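Local coordinates for flagellar brake protein YcgR (Klebsiella pneumoniae, PDB 5KEC), which binds the second messenger c-di-GMP and probably activates transcription of type 3 fimbriae genes in response, thereby promoting biofilm formation, at residues I16-F20 and L100-L104; S61-F67 and F78-L82; T55-I59 and V90-Y96. Residue numbers count along the deposited sequence, not the author numbering.

Contact 1: I16-F20 and L100-L104; sequences IIAIF and LPECL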
loop_
_atom_site.group_PDB
_atom_site.type_symbol
_atom_site.label_atom_id
_atom_site.label_comp_id
_atom_site.label_asym_id
_atom_site.label_seq_id
_atom_site.Cartn_x
_atom_site.Cartn_y
_atom_site.Cartn_z
ATOM N N ILE B 16 -17.110 -5.260 15.495
ATOM C CA ILE B 16 -16.340 -4.239 14.783
ATOM C C ILE B 16 -16.849 -2.836 15.106
ATOM O O ILE B 16 -16.055 -1.926 15.387
ATOM C CB ILE B 16 -16.340 -4.469 13.262
ATOM C CG1 ILE B 16 -15.411 -5.632 12.908
ATOM C CG2 ILE B 16 -15.894 -3.203 12.534
ATOM C CD1 ILE B 16 -15.764 -6.303 11.573
ATOM N N ILE B 17 -18.167 -2.667 15.071
ATOM C CA ILE B 17 -18.768 -1.395 15.451
ATOM C C ILE B 17 -18.383 -1.064 16.888
ATOM O O ILE B 17 -17.922 0.039 17.171
ATOM C CB ILE B 17 -20.301 -1.411 15.297
ATOM C CG1 ILE B 17 -20.680 -1.561 13.827
ATOM C CG2 ILE B 17 -20.907 -0.136 15.851
ATOM C CD1 ILE B 17 -22.186 -1.689 13.584
ATOM N N ALA B 18 -18.556 -2.033 17.785
ATOM C CA ALA B 18 -18.213 -1.860 19.193
ATOM C C ALA B 18 -16.757 -1.437 19.390
ATOM O O ALA B 18 -16.460 -0.603 20.248
ATOM C CB ALA B 18 -18.498 -3.137 19.971
ATOM N N ILE B 19 -15.853 -2.019 18.601
ATOM C CA ILE B 19 -14.432 -1.695 18.708
ATOM C C ILE B 19 -14.147 -0.272 18.241
ATOM O O ILE B 19 -13.381 0.462 18.879
ATOM C CB ILE B 19 -13.550 -2.689 17.924
ATOM C CG1 ILE B 19 -13.424 -4.008 18.694
ATOM C CG2 ILE B 19 -12.167 -2.099 17.671
ATOM C CD1 ILE B 19 -12.892 -5.165 17.847
ATOM N N PHE B 20 -14.771 0.129 17.139
ATOM C CA PHE B 20 -14.570 1.487 16.643
ATOM C C PHE B 20 -15.067 2.533 17.641
ATOM O O PHE B 20 -14.378 3.522 17.909
ATOM C CB PHE B 20 -15.203 1.678 15.258
ATOM C CG PHE B 20 -14.264 1.373 14.128
ATOM C CD1 PHE B 20 -13.887 0.069 13.855
ATOM C CD2 PHE B 20 -13.748 2.395 13.342
ATOM C CE1 PHE B 20 -13.011 -0.213 12.822
ATOM C CE2 PHE B 20 -12.868 2.121 12.309
ATOM C CZ PHE B 20 -12.500 0.815 12.046
ATOM N N LEU B 100 -17.254 1.146 7.278
ATOM C CA LEU B 100 -16.657 0.327 8.319
ATOM C C LEU B 100 -16.057 -0.905 7.671
ATOM O O LEU B 100 -16.637 -1.468 6.745
ATOM C CB LEU B 100 -17.688 -0.068 9.376
ATOM C CG LEU B 100 -17.988 0.967 10.466
ATOM C CD1 LEU B 100 -19.134 0.493 11.344
ATOM C CD2 LEU B 100 -16.746 1.254 11.312
ATOM N N PRO B 101 -14.880 -1.318 8.144
ATOM C CA PRO B 101 -14.246 -2.518 7.600
ATOM C C PRO B 101 -15.096 -3.730 7.940
ATOM O O PRO B 101 -15.820 -3.716 8.938
ATOM C CB PRO B 101 -12.916 -2.578 8.355
ATOM C CG PRO B 101 -13.193 -1.872 9.647
ATOM C CD PRO B 101 -14.135 -0.765 9.290
ATOM N N GLU B 102 -15.009 -4.764 7.116
ATOM C CA GLU B 102 -15.791 -5.971 7.331
ATOM C C GLU B 102 -14.878 -7.031 7.913
ATOM O O GLU B 102 -15.314 -8.115 8.279
ATOM C CB GLU B 102 -16.410 -6.442 6.015
ATOM C CG GLU B 102 -17.428 -5.468 5.442
ATOM C CD GLU B 102 -17.764 -5.755 3.992
ATOM O OE1 GLU B 102 -16.837 -6.069 3.215
ATOM O OE2 GLU B 102 -18.957 -5.669 3.629
ATOM N N CYS B 103 -13.598 -6.699 7.996
ATOM C CA CYS B 103 -12.626 -7.580 8.619
ATOM C C CYS B 103 -11.544 -6.774 9.329
ATOM O O CYS B 103 -11.021 -5.800 8.788
ATOM C CB CYS B 103 -11.999 -8.512 7.582
ATOM S SG CYS B 103 -11.246 -9.991 8.296
ATOM N N LEU B 104 -11.228 -7.182 10.551
ATOM C CA LEU B 104 -10.157 -6.574 11.318
ATOM C C LEU B 104 -9.153 -7.651 11.667
ATOM O O LEU B 104 -9.528 -8.788 11.958
ATOM C CB LEU B 104 -10.689 -5.969 12.620
ATOM C CG LEU B 104 -11.678 -4.810 12.536
ATOM C CD1 LEU B 104 -12.162 -4.442 13.926
ATOM C CD2 LEU B 104 -11.027 -3.621 11.858
#
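The N-terminal YcgR-like domain is a closed antiparallel β-barrel accompanied by a helix, and this contact seats that helix, 13-25, against the loop joining strands 94-99 and 104-107. One side of the helix supplies Ile16, Ile17, Ile19 and Phe20. The two segments are joined by side-chain packing rather than hydrogen bonding, and together they bury 383 Å².

The aromatic interactions centre on Phe20. Leu100 CD2 lies over one face of its ring, 3.8 Å from the centroid and 14° off the normal, a clear CH-π contact. Phe20 CZ also reaches Pro101 CD at 3.6 Å, and Leu104 CD2 approaches the ring edge, 4.1 Å from Phe20 CE1. Farther in, Phe20 meets Phe51 and Phe78 of the barrel, so a large flat side chain suits this buried site.

Aliphatic pairs extend the interface. Ile17 CG1 rests 3.6 Å from Leu100 CD1, and Leu104 CD1 receives Ile16 CG1 at 3.6 Å and Ile19 CD1 at 4.1 Å. The isoleucines provide broad apolar surfaces on a helix that stays regular here, its Phe20 N to Ile16 O bond being 3.0 Å long. Pro101 offers a compact, rigid ring in a loop segment of extended backbone; Glu102, charged, and Cys103 are exposed, and their CA-to-CB bonds point away from the helix.

Finally, Ile16 packs against loop backbone: its CG2 is 3.6 Å from Pro101 O, and its CD1 is 3.8 Å from Glu102 O.

Contact 2: S61-F67 and F78-L82; sequences SGHKIRF and FNAAL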
loop_
_atom_site.group_PDB
_atom_site.type_symbol
_atom_site.label_atom_id
_atom_site.label_comp_id
_atom_site.label_asym_id
_atom_site.label_seq_id
_atom_site.Cartn_x
_atom_site.Cartn_y
_atom_site.Cartn_z
ATOM N N SER B 61 -9.541 8.305 -3.823
ATOM C CA SER B 61 -10.861 7.713 -3.654
ATOM C C SER B 61 -11.030 6.485 -4.545
ATOM O O SER B 61 -10.129 6.132 -5.308
ATOM C CB SER B 61 -11.949 8.744 -3.962
ATOM O OG SER B 61 -13.242 8.228 -3.691
ATOM N N GLY B 62 -12.186 5.835 -4.440
ATOM C CA GLY B 62 -12.489 4.666 -5.246
ATOM C C GLY B 62 -11.448 3.575 -5.099
ATOM O O GLY B 62 -11.227 2.779 -6.014
ATOM N N HIS B 63 -10.807 3.538 -3.936
ATOM C CA HIS B 63 -9.748 2.578 -3.671
ATOM C C HIS B 63 -9.698 2.268 -2.179
ATOM O O HIS B 63 -9.902 3.154 -1.349
ATOM C CB HIS B 63 -8.406 3.139 -4.151
ATOM C CG HIS B 63 -7.254 2.201 -3.969
ATOM N ND1 HIS B 63 -7.228 0.938 -4.519
ATOM C CD2 HIS B 63 -6.084 2.347 -3.304
ATOM C CE1 HIS B 63 -6.091 0.344 -4.197
ATOM N NE2 HIS B 63 -5.381 1.177 -3.459
ATOM N N LYS B 64 -9.449 1.009 -1.840
ATOM C CA LYS B 64 -9.308 0.609 -0.444
ATOM C C LYS B 64 -8.058 1.232 0.179
ATOM O O LYS B 64 -6.961 1.130 -0.373
ATOM C CB LYS B 64 -9.253 -0.917 -0.322
ATOM C CG LYS B 64 -10.604 -1.610 -0.427
ATOM C CD LYS B 64 -11.476 -1.315 0.781
ATOM C CE LYS B 64 -12.706 -2.207 0.812
ATOM N NZ LYS B 64 -12.356 -3.652 0.931
ATOM N N ILE B 65 -8.230 1.876 1.327
ATOM C CA ILE B 65 -7.122 2.520 2.022
ATOM C C ILE B 65 -6.688 1.697 3.237
ATOM O O ILE B 65 -7.522 1.151 3.956
ATOM C CB ILE B 65 -7.504 3.950 2.468
ATOM C CG1 ILE B 65 -8.098 4.736 1.296
ATOM C CG2 ILE B 65 -6.304 4.680 3.039
ATOM C CD1 ILE B 65 -7.171 4.842 0.102
ATOM N N ARG B 66 -5.381 1.606 3.458
ATOM C CA ARG B 66 -4.848 0.884 4.610
ATOM C C ARG B 66 -4.880 1.728 5.887
ATOM O O ARG B 66 -4.439 2.881 5.896
ATOM C CB ARG B 66 -3.420 0.404 4.331
ATOM C CG ARG B 66 -3.327 -1.052 3.902
ATOM C CD ARG B 66 -3.352 -1.988 5.104
ATOM N NE ARG B 66 -2.017 -2.484 5.430
ATOM C CZ ARG B 66 -1.420 -3.478 4.782
ATOM N NH1 ARG B 66 -2.040 -4.073 3.773
ATOM N NH2 ARG B 66 -0.204 -3.873 5.137
ATOM N N PHE B 67 -5.406 1.143 6.961
ATOM C CA PHE B 67 -5.441 1.806 8.257
ATOM C C PHE B 67 -4.773 0.968 9.334
ATOM O O PHE B 67 -4.685 -0.261 9.225
ATOM C CB PHE B 67 -6.878 2.069 8.698
ATOM C CG PHE B 67 -7.611 3.049 7.836
ATOM C CD1 PHE B 67 -7.745 4.370 8.229
ATOM C CD2 PHE B 67 -8.183 2.647 6.639
ATOM C CE1 PHE B 67 -8.432 5.274 7.435
ATOM C CE2 PHE B 67 -8.862 3.545 5.854
ATOM C CZ PHE B 67 -8.982 4.860 6.252
ATOM N N PHE B 78 -6.738 -2.881 9.016
ATOM C CA PHE B 78 -7.892 -3.104 8.172
ATOM C C PHE B 78 -7.799 -2.208 6.950
ATOM O O PHE B 78 -6.964 -1.307 6.893
ATOM C CB PHE B 78 -9.182 -2.818 8.946
ATOM C CG PHE B 78 -9.285 -1.412 9.455
ATOM C CD1 PHE B 78 -9.997 -0.458 8.749
ATOM C CD2 PHE B 78 -8.659 -1.040 10.640
ATOM C CE1 PHE B 78 -10.096 0.844 9.220
ATOM C CE2 PHE B 78 -8.754 0.257 11.116
ATOM C CZ PHE B 78 -9.476 1.198 10.404
ATOM N N ASN B 79 -8.650 -2.474 5.967
ATOM C CA ASN B 79 -8.749 -1.632 4.791
ATOM C C ASN B 79 -10.157 -1.092 4.733
ATOM O O ASN B 79 -11.084 -1.732 5.220
ATOM C CB ASN B 79 -8.436 -2.432 3.528
ATOM C CG ASN B 79 -7.007 -2.933 3.498
ATOM O OD1 ASN B 79 -6.110 -2.251 3.001
ATOM N ND2 ASN B 79 -6.786 -4.129 4.033
ATOM N N ALA B 80 -10.325 0.087 4.150
ATOM C CA ALA B 80 -11.646 0.675 4.031
ATOM C C ALA B 80 -11.686 1.648 2.871
ATOM O O ALA B 80 -10.721 2.363 2.602
ATOM C CB ALA B 80 -12.057 1.366 5.334
ATOM N N ALA B 81 -12.812 1.661 2.175
ATOM C CA ALA B 81 -12.984 2.545 1.038
ATOM C C ALA B 81 -13.686 3.828 1.466
ATOM O O ALA B 81 -14.533 3.824 2.361
ATOM C CB ALA B 81 -13.775 1.844 -0.067
ATOM N N LEU B 82 -13.321 4.921 0.811
ATOM C CA LEU B 82 -13.913 6.222 1.065
ATOM C C LEU B 82 -15.295 6.264 0.429
ATOM O O LEU B 82 -15.464 5.867 -0.724
ATOM C CB LEU B 82 -13.011 7.306 0.474
ATOM C CG LEU B 82 -13.233 8.790 0.756
ATOM C CD1 LEU B 82 -11.995 9.557 0.324
ATOM C CD2 LEU B 82 -14.467 9.320 0.044
#
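Strands 64-71 and 74-87 form an antiparallel β-hairpin within the barrel of the N-terminal YcgR-like domain. The axes of 64-67 and 78-82 approach to 4.2 Å, and the 138° between their directions shows a marked twist.

Phe78 begins the pairing opposite Phe67: Phe67 N donates to Phe78 O at 2.9 Å, while the return bond from Phe78 N to Phe67 O is weak at 3.3 Å. The p rotamer of Phe78 brings its ring against its partner, so that Phe67 CB sits over the ring face, 3.5 Å from the Phe78 centroid. The two rings are nearly parallel, at 3°, but slid apart, their centroids separated by 5.1 Å. Both are buried, Phe67 also meeting Phe51 and Phe98 edge-to-face.

Asn79, a non-hydrogen-bonded partner of Arg66, projects from the other face, where polar groups are tolerated; its OD1 lies 3.2 Å from Arg66 CG. The Arg66 guanidinium extends to Arg111, which binds c-di-GMP in the ligand-bound protein (this model is ligand-free), with a weak bond to its carbonyl.

Ala80 pairs with Ile65 through Ile65 N to Ala80 O at 2.8 Å and Ala80 N to Ile65 O at 3.0 Å. Its small methyl shares the Phe67 face and leaves space for that ring, with Ala80 CB 3.9 Å from Phe67 CE2.

At Ala81, the aliphatic part of Lys64 crosses over the strand, its CD 3.6 Å from Ala80 C and 3.5 Å from Ala81 N. Last comes Leu82, which packs on Tyr96 and Phe98, as suits a bulky apolar side chain; its CD2 stands 4.1 Å from Ser61 OG.

Contact 3: T55-I59 and V90-Y96; sequences THRKI and VDKGIRY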
loop_
_atom_site.group_PDB
_atom_site.type_symbol
_atom_site.label_atom_id
_atom_site.label_comp_id
_atom_site.label_asym_id
_atom_site.label_seq_id
_atom_site.Cartn_x
_atom_site.Cartn_y
_atom_site.Cartn_z
ATOM N N THR B 55 -8.866 15.690 7.886
ATOM C CA THR B 55 -7.505 16.033 7.520
ATOM C C THR B 55 -7.508 16.985 6.334
ATOM O O THR B 55 -8.430 16.975 5.525
ATOM C CB THR B 55 -6.700 14.772 7.154
ATOM O OG1 THR B 55 -5.396 15.148 6.695
ATOM C CG2 THR B 55 -7.404 13.994 6.058
ATOM N N HIS B 56 -6.481 17.817 6.232
ATOM C CA HIS B 56 -6.367 18.716 5.091
ATOM C C HIS B 56 -5.802 18.001 3.866
ATOM O O HIS B 56 -5.898 18.504 2.750
ATOM C CB HIS B 56 -5.521 19.945 5.443
ATOM C CG HIS B 56 -6.257 20.974 6.245
ATOM N ND1 HIS B 56 -6.310 20.948 7.623
ATOM C CD2 HIS B 56 -6.978 22.056 5.863
ATOM C CE1 HIS B 56 -7.027 21.970 8.054
ATOM N NE2 HIS B 56 -7.443 22.659 7.005
ATOM N N ARG B 57 -5.223 16.822 4.078
ATOM C CA ARG B 57 -4.593 16.076 2.991
ATOM C C ARG B 57 -5.620 15.505 2.011
ATOM O O ARG B 57 -6.764 15.224 2.380
ATOM C CB ARG B 57 -3.732 14.940 3.547
ATOM C CG ARG B 57 -3.061 15.253 4.871
ATOM C CD ARG B 57 -1.941 16.261 4.722
ATOM N NE ARG B 57 -0.801 15.705 4.002
ATOM C CZ ARG B 57 0.450 16.130 4.146
ATOM N NH1 ARG B 57 0.726 17.114 4.992
ATOM N NH2 ARG B 57 1.426 15.566 3.449
ATOM N N LYS B 58 -5.206 15.341 0.760
ATOM C CA LYS B 58 -6.041 14.674 -0.232
ATOM C C LYS B 58 -5.751 13.178 -0.192
ATOM O O LYS B 58 -4.593 12.759 -0.242
ATOM C CB LYS B 58 -5.776 15.218 -1.642
ATOM C CG LYS B 58 -6.326 16.617 -1.918
ATOM C CD LYS B 58 -5.492 17.702 -1.252
ATOM C CE LYS B 58 -5.618 19.028 -1.995
ATOM N NZ LYS B 58 -7.036 19.461 -2.150
ATOM N N ILE B 59 -6.805 12.380 -0.091
ATOM C CA ILE B 59 -6.665 10.934 -0.042
ATOM C C ILE B 59 -7.386 10.320 -1.232
ATOM O O ILE B 59 -8.565 10.598 -1.450
ATOM C CB ILE B 59 -7.255 10.363 1.260
ATOM C CG1 ILE B 59 -6.637 11.060 2.472
ATOM C CG2 ILE B 59 -7.039 8.857 1.340
ATOM C CD1 ILE B 59 -7.357 10.764 3.773
ATOM N N VAL B 90 -13.732 23.137 9.964
ATOM C CA VAL B 90 -12.823 23.346 11.084
ATOM C C VAL B 90 -11.485 23.761 10.504
ATOM O O VAL B 90 -10.712 22.913 10.054
ATOM C CB VAL B 90 -12.626 22.075 11.924
ATOM C CG1 VAL B 90 -12.149 22.437 13.317
ATOM C CG2 VAL B 90 -13.912 21.278 11.998
ATOM N N ASP B 91 -11.214 25.063 10.508
ATOM C CA ASP B 91 -10.063 25.585 9.789
ATOM C C ASP B 91 -10.250 25.130 8.350
ATOM O O ASP B 91 -9.289 24.847 7.634
ATOM C CB ASP B 91 -8.765 25.030 10.382
ATOM C CG ASP B 91 -7.530 25.686 9.803
ATOM O OD1 ASP B 91 -6.468 25.028 9.779
ATOM O OD2 ASP B 91 -7.620 26.858 9.373
ATOM N N LYS B 92 -11.518 25.064 7.948
ATOM C CA LYS B 92 -11.929 24.469 6.680
ATOM C C LYS B 92 -11.124 23.223 6.320
ATOM O O LYS B 92 -10.319 23.235 5.389
ATOM C CB LYS B 92 -11.902 25.496 5.547
ATOM C CG LYS B 92 -13.284 26.029 5.197
ATOM C CD LYS B 92 -14.256 24.877 4.973
ATOM C CE LYS B 92 -15.650 25.370 4.613
ATOM N NZ LYS B 92 -16.280 26.135 5.724
ATOM N N GLY B 93 -11.357 22.152 7.072
ATOM C CA GLY B 93 -10.712 20.878 6.820
ATOM C C GLY B 93 -11.640 19.947 6.070
ATOM O O GLY B 93 -12.807 20.267 5.847
ATOM N N ILE B 94 -11.123 18.792 5.671
ATOM C CA ILE B 94 -11.928 17.814 4.956
ATOM C C ILE B 94 -12.381 16.693 5.874
ATOM O O ILE B 94 -11.569 16.063 6.549
ATOM C CB ILE B 94 -11.162 17.194 3.779
ATOM C CG1 ILE B 94 -10.750 18.281 2.785
ATOM C CG2 ILE B 94 -12.013 16.134 3.104
ATOM C CD1 ILE B 94 -9.420 18.012 2.103
ATOM N N ARG B 95 -13.686 16.459 5.899
ATOM C CA ARG B 95 -14.255 15.331 6.615
ATOM C C ARG B 95 -14.420 14.170 5.646
ATOM O O ARG B 95 -15.183 14.259 4.684
ATOM C CB ARG B 95 -15.605 15.712 7.223
ATOM C CG ARG B 95 -16.277 14.592 7.997
ATOM C CD ARG B 95 -17.535 15.079 8.710
ATOM N NE ARG B 95 -18.661 15.282 7.800
ATOM C CZ ARG B 95 -19.008 16.458 7.284
ATOM N NH1 ARG B 95 -18.318 17.551 7.585
ATOM N NH2 ARG B 95 -20.050 16.542 6.465
ATOM N N TYR B 96 -13.681 13.094 5.892
ATOM C CA TYR B 96 -13.778 11.879 5.092
ATOM C C TYR B 96 -14.643 10.843 5.791
ATOM O O TYR B 96 -14.484 10.594 6.987
ATOM C CB TYR B 96 -12.394 11.271 4.874
ATOM C CG TYR B 96 -11.481 12.071 3.979
ATOM C CD1 TYR B 96 -10.559 12.961 4.511
ATOM C CD2 TYR B 96 -11.532 11.927 2.597
ATOM C CE1 TYR B 96 -9.717 13.682 3.695
ATOM C CE2 TYR B 96 -10.693 12.648 1.773
ATOM C CZ TYR B 96 -9.787 13.525 2.331
ATOM O OH TYR B 96 -8.948 14.245 1.518
#
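Tyr96 OH provides the shortest hydrogen bond, donating to Arg57 O at 2.5 Å, and it also accepts from Ile59 N at 3.3 Å. His56 NE2 donates to Asp91 O at 2.9 Å, fastening the turn before strand 94-99. Between these sites, where strand 50-55 ends beside the start of strand 94-99 of the YcgR-like barrel, Thr55 and Ile94 form an antiparallel hydrogen-bonded pair: Thr55 N to Ile94 O is 3.0 Å, Ile94 N to Thr55 O 3.3 Å. Thr55 OG1 accepts from Arg57 N at 3.1 Å, an ST turn that suits threonine.

Packing surrounds these bonds. Ile59 CD1 covers one face of the Tyr96 ring, 3.9 Å from its centroid, and Thr55 CG2 approaches Tyr96 CE1 at 3.3 Å. Gly93 CA lies over the His56 ring, 4.0 Å from the centroid.

A phenol therefore fits position 96 twice over: its buried ring adds apolar surface, while its hydroxyl, acting as both donor and acceptor, satisfies backbone groups of a segment that has left the sheet.

How the contacts relate
All three contacts belong to the N-terminal YcgR-like barrel and are nested along the chain: contact 2, the hairpin, lies within the loop closed by contact 3, which lies within that closed by contact 1. The centres of contacts 1 and 2 are about 13 Å apart, those of contacts 2 and 3 about 16 Å, and those of contacts 1 and 3 about 23 Å. Strand 74-87 bridges the series: Phe78 CZ meets Phe20 CZ at 3.5 Å, while Leu82 CD1 meets Tyr96 CD2 at 3.3 Å on neighbouring strand 94-99. Apolar packing thus runs from the helix through the hairpin to contact 3, uniting sequence-distant parts of one domain.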